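Local coordinates for phosphoheptose isomerase (Neisseria gonorrhoeae, PDB 5I01), which catalyses, as a zinc-binding tetramer, the conversion of sedoheptulose 7-phosphate to D-glycero-D-manno-heptose 7-phosphate, the first step of glycero-manno-heptose biosynthesis, at residues H63-M68 and L79-L84; L38-L43 and D189-V194. The protein carries 1 engineered substitution. One frame throughout, in Å; residues are numbered along the deposited sequence.

Overall arrangement
Ile-191 of contact 2 meets both Met-68 and Leu-79 of contact 1, and Met-39 touches Phe-64, so the two contacts, their centres about 13 Å apart, share one apolar region. Along the chain, contact 2 supplies the outer pair of segments, 38-43 on helix 29-44 and 189-194 on helix 173-193, and contact 1 falls between them, joining helix 56-69 to strand 81-83, the outermost on its side of the parallel sheet within this chain. Helices 29-44, 56-69 and 173-193 thus pack against one another through apolar side chains. Because helix 56-69 also carries two zinc ligands, and both contacts border the same neighbouring subunit, these helices connect sheet, metal site and tetramer interface.

Contact 1: residues H63-M68 and L79-L84; sequences HFAAEM and LAAVAL. With ZN (zinc ion), chain E.
Ala-65 is the small bump that helix 56-69 sets against strand 81-83. Its CB settles over the strand backbone, 3.7 Å from Ala-83 N, in the shallow hollow between the methyls of Ala-81 and Ala-83; the nearer of these, Ala-83 CB, stands 4.0 Å from Ala-65 CB. With alanines on both sides, the short helix and strand axes approach to 7.2 Å and run nearly antiparallel, at 153°. One helical turn on, the shapes are reversed: the bump is now Ala-81, whose CB presses on Met-68 CB at 3.6 Å and also touches CG. The Met-68 chain then turns at chi2 (-59°), which swings SD round to Leu-79 CD1, 3.7 Å away, and the two side chains cross obliquely. Met-68 CG also rests over one face of the Phe-64 ring, displaced toward the rim, so the methylene touches the ring as well as Ala-81. A single hydrogen bond spans the segments: Leu-79 N donates to Met-68 O over 3.1 Å (N-H...O 159°), approaching from above the carbonyl plane and tying the start of 79-84 to the C-terminal part of segment 63-68.

The same helix bears zinc on another side, through His-63 NE2 at 2.2 Å and Glu-67 OE2 at 2.0 Å, with the glutamate carboxylate carbon in the plane of the histidine ring, at its edge. His-185 of the same chain and Gln-177 of a neighbouring subunit supply the other two ligands.

Strand 49-52, helix 56-69 and strand 81-83 make a beta-alpha-beta crossover, the two strands hydrogen-bonded side by side. Helix 173-193 receives Phe-64 and Met-68, whereas Val-82 points away from helix 56-69 and meets Leu-111 of helix 105-111.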
loop_
_atom_site.group_PDB
_atom_site.type_symbol
_atom_site.label_atom_id
_atom_site.label_comp_id
_atom_site.label_asym_id
_atom_site.label_seq_id
_atom_site.Cartn_x
_atom_site.Cartn_y
_atom_site.Cartn_z
ATOM N N HIS A 63 -0.206 7.710 -8.182
ATOM C CA HIS A 63 0.567 8.079 -9.389
ATOM C C HIS A 63 0.895 9.588 -9.380
ATOM O O HIS A 63 2.046 9.974 -9.533
ATOM C CB HIS A 63 -0.246 7.718 -10.646
ATOM C CG HIS A 63 0.496 7.831 -11.947
ATOM N ND1 HIS A 63 0.300 6.930 -12.971
ATOM C CD2 HIS A 63 1.385 8.739 -12.416
ATOM C CE1 HIS A 63 1.043 7.271 -14.008
ATOM N NE2 HIS A 63 1.715 8.362 -13.695
ATOM N N PHE A 64 -0.124 10.422 -9.196
ATOM C CA PHE A 64 0.063 11.872 -9.035
ATOM C C PHE A 64 1.058 12.239 -7.929
ATOM O O PHE A 64 2.005 12.958 -8.168
ATOM C CB PHE A 64 -1.273 12.544 -8.756
ATOM C CG PHE A 64 -1.146 13.971 -8.350
ATOM C CD1 PHE A 64 -0.694 14.920 -9.257
ATOM C CD2 PHE A 64 -1.462 14.372 -7.053
ATOM C CE1 PHE A 64 -0.566 16.252 -8.886
ATOM C CE2 PHE A 64 -1.338 15.699 -6.673
ATOM C CZ PHE A 64 -0.891 16.642 -7.592
ATOM N N ALA A 65 0.833 11.733 -6.723
ATOM C CA ALA A 65 1.706 12.008 -5.578
ATOM C C ALA A 65 3.142 11.533 -5.783
ATOM O O ALA A 65 4.078 12.214 -5.376
ATOM C CB ALA A 65 1.127 11.391 -4.312
ATOM N N ALA A 66 3.320 10.376 -6.412
ATOM C CA ALA A 66 4.662 9.855 -6.711
ATOM C C ALA A 66 5.464 10.717 -7.710
ATOM O O ALA A 66 6.691 10.843 -7.590
ATOM C CB ALA A 66 4.575 8.416 -7.198
ATOM N N GLU A 67 4.788 11.309 -8.690
ATOM C CA GLU A 67 5.460 12.247 -9.605
ATOM C C GLU A 67 5.779 13.619 -8.972
ATOM O O GLU A 67 6.669 14.313 -9.437
ATOM C CB GLU A 67 4.686 12.369 -10.911
ATOM C CG GLU A 67 4.796 11.079 -11.721
ATOM C CD GLU A 67 4.203 11.180 -13.107
ATOM O OE1 GLU A 67 3.346 12.061 -13.325
ATOM O OE2 GLU A 67 4.587 10.366 -13.974
ATOM N N MET A 68 5.086 13.990 -7.901
ATOM C CA MET A 68 5.444 15.189 -7.128
ATOM C C MET A 68 6.647 14.940 -6.211
ATOM O O MET A 68 7.522 15.783 -6.111
ATOM C CB MET A 68 4.246 15.686 -6.290
ATOM C CG MET A 68 3.029 16.173 -7.080
ATOM S SD MET A 68 3.373 17.541 -8.211
ATOM C CE MET A 68 1.996 18.649 -7.891
ATOM N N LEU A 79 8.279 17.902 -4.026
ATOM C CA LEU A 79 7.093 18.736 -3.758
ATOM C C LEU A 79 6.154 18.064 -2.760
ATOM O O LEU A 79 6.038 16.835 -2.740
ATOM C CB LEU A 79 6.330 18.982 -5.060
ATOM C CG LEU A 79 7.099 19.707 -6.163
ATOM C CD1 LEU A 79 6.350 19.642 -7.491
ATOM C CD2 LEU A 79 7.368 21.153 -5.754
ATOM N N ALA A 80 5.457 18.870 -1.968
ATOM C CA ALA A 80 4.605 18.351 -0.895
ATOM C C ALA A 80 3.293 17.782 -1.434
ATOM O O ALA A 80 2.365 18.533 -1.749
ATOM C CB ALA A 80 4.331 19.438 0.143
ATOM N N ALA A 81 3.228 16.454 -1.550
ATOM C CA ALA A 81 2.004 15.784 -1.973
ATOM C C ALA A 81 1.869 14.391 -1.364
ATOM O O ALA A 81 2.802 13.587 -1.449
ATOM C CB ALA A 81 1.933 15.709 -3.485
ATOM N N VAL A 82 0.704 14.126 -0.755
ATOM C CA VAL A 82 0.395 12.860 -0.082
ATOM C C VAL A 82 -0.880 12.252 -0.693
ATOM O O VAL A 82 -1.908 12.909 -0.764
ATOM C CB VAL A 82 0.171 13.084 1.439
ATOM C CG1 VAL A 82 -0.060 11.762 2.170
ATOM C CG2 VAL A 82 1.351 13.823 2.058
ATOM N N ALA A 83 -0.820 11.007 -1.136
ATOM C CA ALA A 83 -2.030 10.299 -1.522
ATOM C C ALA A 83 -2.640 9.743 -0.247
ATOM O O ALA A 83 -1.937 9.159 0.562
ATOM C CB ALA A 83 -1.702 9.172 -2.491
ATOM N N LEU A 84 -3.946 9.910 -0.078
ATOM C CA LEU A 84 -4.657 9.388 1.097
ATOM C C LEU A 84 -5.168 7.960 0.907
ATOM O O LEU A 84 -5.934 7.459 1.727
ATOM C CB LEU A 84 -5.835 10.298 1.436
ATOM C CG LEU A 84 -5.540 11.783 1.613
ATOM C CD1 LEU A 84 -6.843 12.495 1.920
ATOM C CD2 LEU A 84 -4.525 12.028 2.719
HETATM ZN ZN ZN E . 3.159 9.333 -14.990
#

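Contact 2: residues L38-L43 and D189-V194; sequences LMLQCL and DCIDSV
On the helical turn that carries Ile-191 to Leu-40, Asp-189 OD2 is gripped by two groups of a neighbouring subunit, forming a salt bridge with Arg-9 NH1 and a hydrogen bond with His-13 NE2. Nearby, Ser-193 OG folds back to donate to Cys-190 O at 2.7 Å, from above the carbonyl plane.

No hydrogen bond crosses between the helices; the side chains that meet are apolar, and Ile-191 fills the middle. A chi1 of -67° sets CG1 anti to the carbonyl carbon; beyond it, CD1 reaches Met-39 CE at 3.8 Å, the two side chains crossing at about a right angle. The other branch, CG2, lies 4.2 Å from Leu-43 CD1. Leu-40 runs past Ile-191 in the opposite direction, lodging CD2 against Ile-191 CA at 3.8 Å, and the same methyl touches Val-194 CB at 4.0 Å near the end of the modelled chain. The short helix axes stay 10.2 Å apart and cross at -50°.

Met-39 also reaches Ile-145 of strand 143-149, so helix 29-44 lies against the parallel sheet, with helix 173-193 packed beside it, as in the alpha-beta-alpha sandwich of SIS domains.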
loop_
_atom_site.group_PDB
_atom_site.type_symbol
_atom_site.label_atom_id
_atom_site.label_comp_id
_atom_site.label_asym_id
_atom_site.label_seq_id
_atom_site.Cartn_x
_atom_site.Cartn_y
_atom_site.Cartn_z
ATOM N N LEU A 38 -3.550 26.975 -9.290
ATOM C CA LEU A 38 -3.932 26.788 -7.888
ATOM C C LEU A 38 -2.939 25.930 -7.085
ATOM O O LEU A 38 -2.659 26.231 -5.926
ATOM C CB LEU A 38 -5.331 26.174 -7.800
ATOM C CG LEU A 38 -5.869 25.913 -6.392
ATOM C CD1 LEU A 38 -5.791 27.169 -5.535
ATOM C CD2 LEU A 38 -7.294 25.392 -6.470
ATOM N N MET A 39 -2.428 24.864 -7.694
ATOM C CA MET A 39 -1.415 24.019 -7.045
ATOM C C MET A 39 -0.052 24.731 -6.890
ATOM O O MET A 39 0.627 24.533 -5.887
ATOM C CB MET A 39 -1.258 22.676 -7.784
ATOM C CG MET A 39 -2.415 21.710 -7.559
ATOM S SD MET A 39 -2.151 20.063 -8.260
ATOM C CE MET A 39 -2.247 20.469 -9.990
ATOM N N LEU A 40 0.331 25.550 -7.873
ATOM C CA LEU A 40 1.541 26.391 -7.789
ATOM C C LEU A 40 1.482 27.434 -6.679
ATOM O O LEU A 40 2.477 27.663 -5.998
ATOM C CB LEU A 40 1.784 27.123 -9.108
ATOM C CG LEU A 40 2.281 26.270 -10.269
ATOM C CD1 LEU A 40 1.954 26.962 -11.593
ATOM C CD2 LEU A 40 3.773 25.969 -10.130
ATOM N N GLN A 41 0.330 28.084 -6.537
ATOM C CA GLN A 41 0.074 29.050 -5.457
ATOM C C GLN A 41 0.188 28.379 -4.082
ATOM O O GLN A 41 0.830 28.913 -3.169
ATOM C CB GLN A 41 -1.324 29.662 -5.637
ATOM C CG GLN A 41 -1.743 30.719 -4.620
ATOM C CD GLN A 41 -3.247 31.012 -4.657
ATOM O OE1 GLN A 41 -4.087 30.102 -4.542
ATOM N NE2 GLN A 41 -3.595 32.288 -4.803
ATOM N N CYS A 42 -0.445 27.214 -3.949
ATOM C CA CYS A 42 -0.423 26.442 -2.704
ATOM C C CYS A 42 0.984 26.001 -2.312
ATOM O O CYS A 42 1.387 26.181 -1.167
ATOM C CB CYS A 42 -1.343 25.223 -2.821
ATOM S SG CYS A 42 -1.012 23.899 -1.641
ATOM N N LEU A 43 1.717 25.431 -3.266
ATOM C CA LEU A 43 3.091 24.953 -3.043
ATOM C C LEU A 43 4.050 26.078 -2.682
ATOM O O LEU A 43 4.831 25.940 -1.751
ATOM C CB LEU A 43 3.626 24.224 -4.282
ATOM C CG LEU A 43 2.999 22.863 -4.610
ATOM C CD1 LEU A 43 3.347 22.449 -6.036
ATOM C CD2 LEU A 43 3.437 21.793 -3.618
ATOM N N ASP A 189 3.420 18.733 -15.539
ATOM C CA ASP A 189 4.322 19.410 -16.463
ATOM C C ASP A 189 4.198 20.940 -16.377
ATOM O O ASP A 189 5.204 21.638 -16.516
ATOM C CB ASP A 189 4.115 18.922 -17.902
ATOM C CG ASP A 189 5.226 19.378 -18.845
ATOM O OD1 ASP A 189 6.418 19.094 -18.581
ATOM O OD2 ASP A 189 4.892 20.004 -19.875
ATOM N N CYS A 190 2.989 21.458 -16.157
ATOM C CA CYS A 190 2.805 22.905 -15.956
ATOM C C CYS A 190 3.483 23.417 -14.684
ATOM O O CYS A 190 3.986 24.542 -14.659
ATOM C CB CYS A 190 1.325 23.280 -15.913
ATOM S SG CYS A 190 0.544 23.219 -17.522
ATOM N N ILE A 191 3.464 22.597 -13.635
ATOM C CA ILE A 191 4.143 22.898 -12.379
ATOM C C ILE A 191 5.661 22.871 -12.585
ATOM O O ILE A 191 6.357 23.801 -12.160
ATOM C CB ILE A 191 3.687 21.937 -11.252
ATOM C CG1 ILE A 191 2.213 22.213 -10.922
ATOM C CG2 ILE A 191 4.541 22.095 -10.000
ATOM C CD1 ILE A 191 1.494 21.087 -10.217
ATOM N N ASP A 192 6.156 21.818 -13.242
ATOM C CA ASP A 192 7.577 21.729 -13.665
ATOM C C ASP A 192 8.088 22.986 -14.384
ATOM O O ASP A 192 9.167 23.479 -14.072
ATOM C CB ASP A 192 7.818 20.511 -14.585
ATOM C CG ASP A 192 8.336 19.286 -13.845
ATOM O OD1 ASP A 192 8.104 19.146 -12.619
ATOM O OD2 ASP A 192 8.974 18.444 -14.520
ATOM N N SER A 193 7.311 23.497 -15.335
ATOM C CA SER A 193 7.736 24.649 -16.139
ATOM C C SER A 193 7.988 25.913 -15.291
ATOM O O SER A 193 8.740 26.784 -15.717
ATOM C CB SER A 193 6.747 24.922 -17.286
ATOM O OG SER A 193 5.483 25.330 -16.800
ATOM N N VAL A 194 7.370 25.991 -14.109
ATOM C CA VAL A 194 7.654 27.009 -13.080
ATOM C C VAL A 194 8.334 26.352 -11.857
ATOM O O VAL A 194 9.558 26.169 -11.794
ATOM C CB VAL A 194 6.333 27.693 -12.631
ATOM C CG1 VAL A 194 6.600 28.870 -11.698
ATOM C CG2 VAL A 194 5.512 28.137 -13.838
#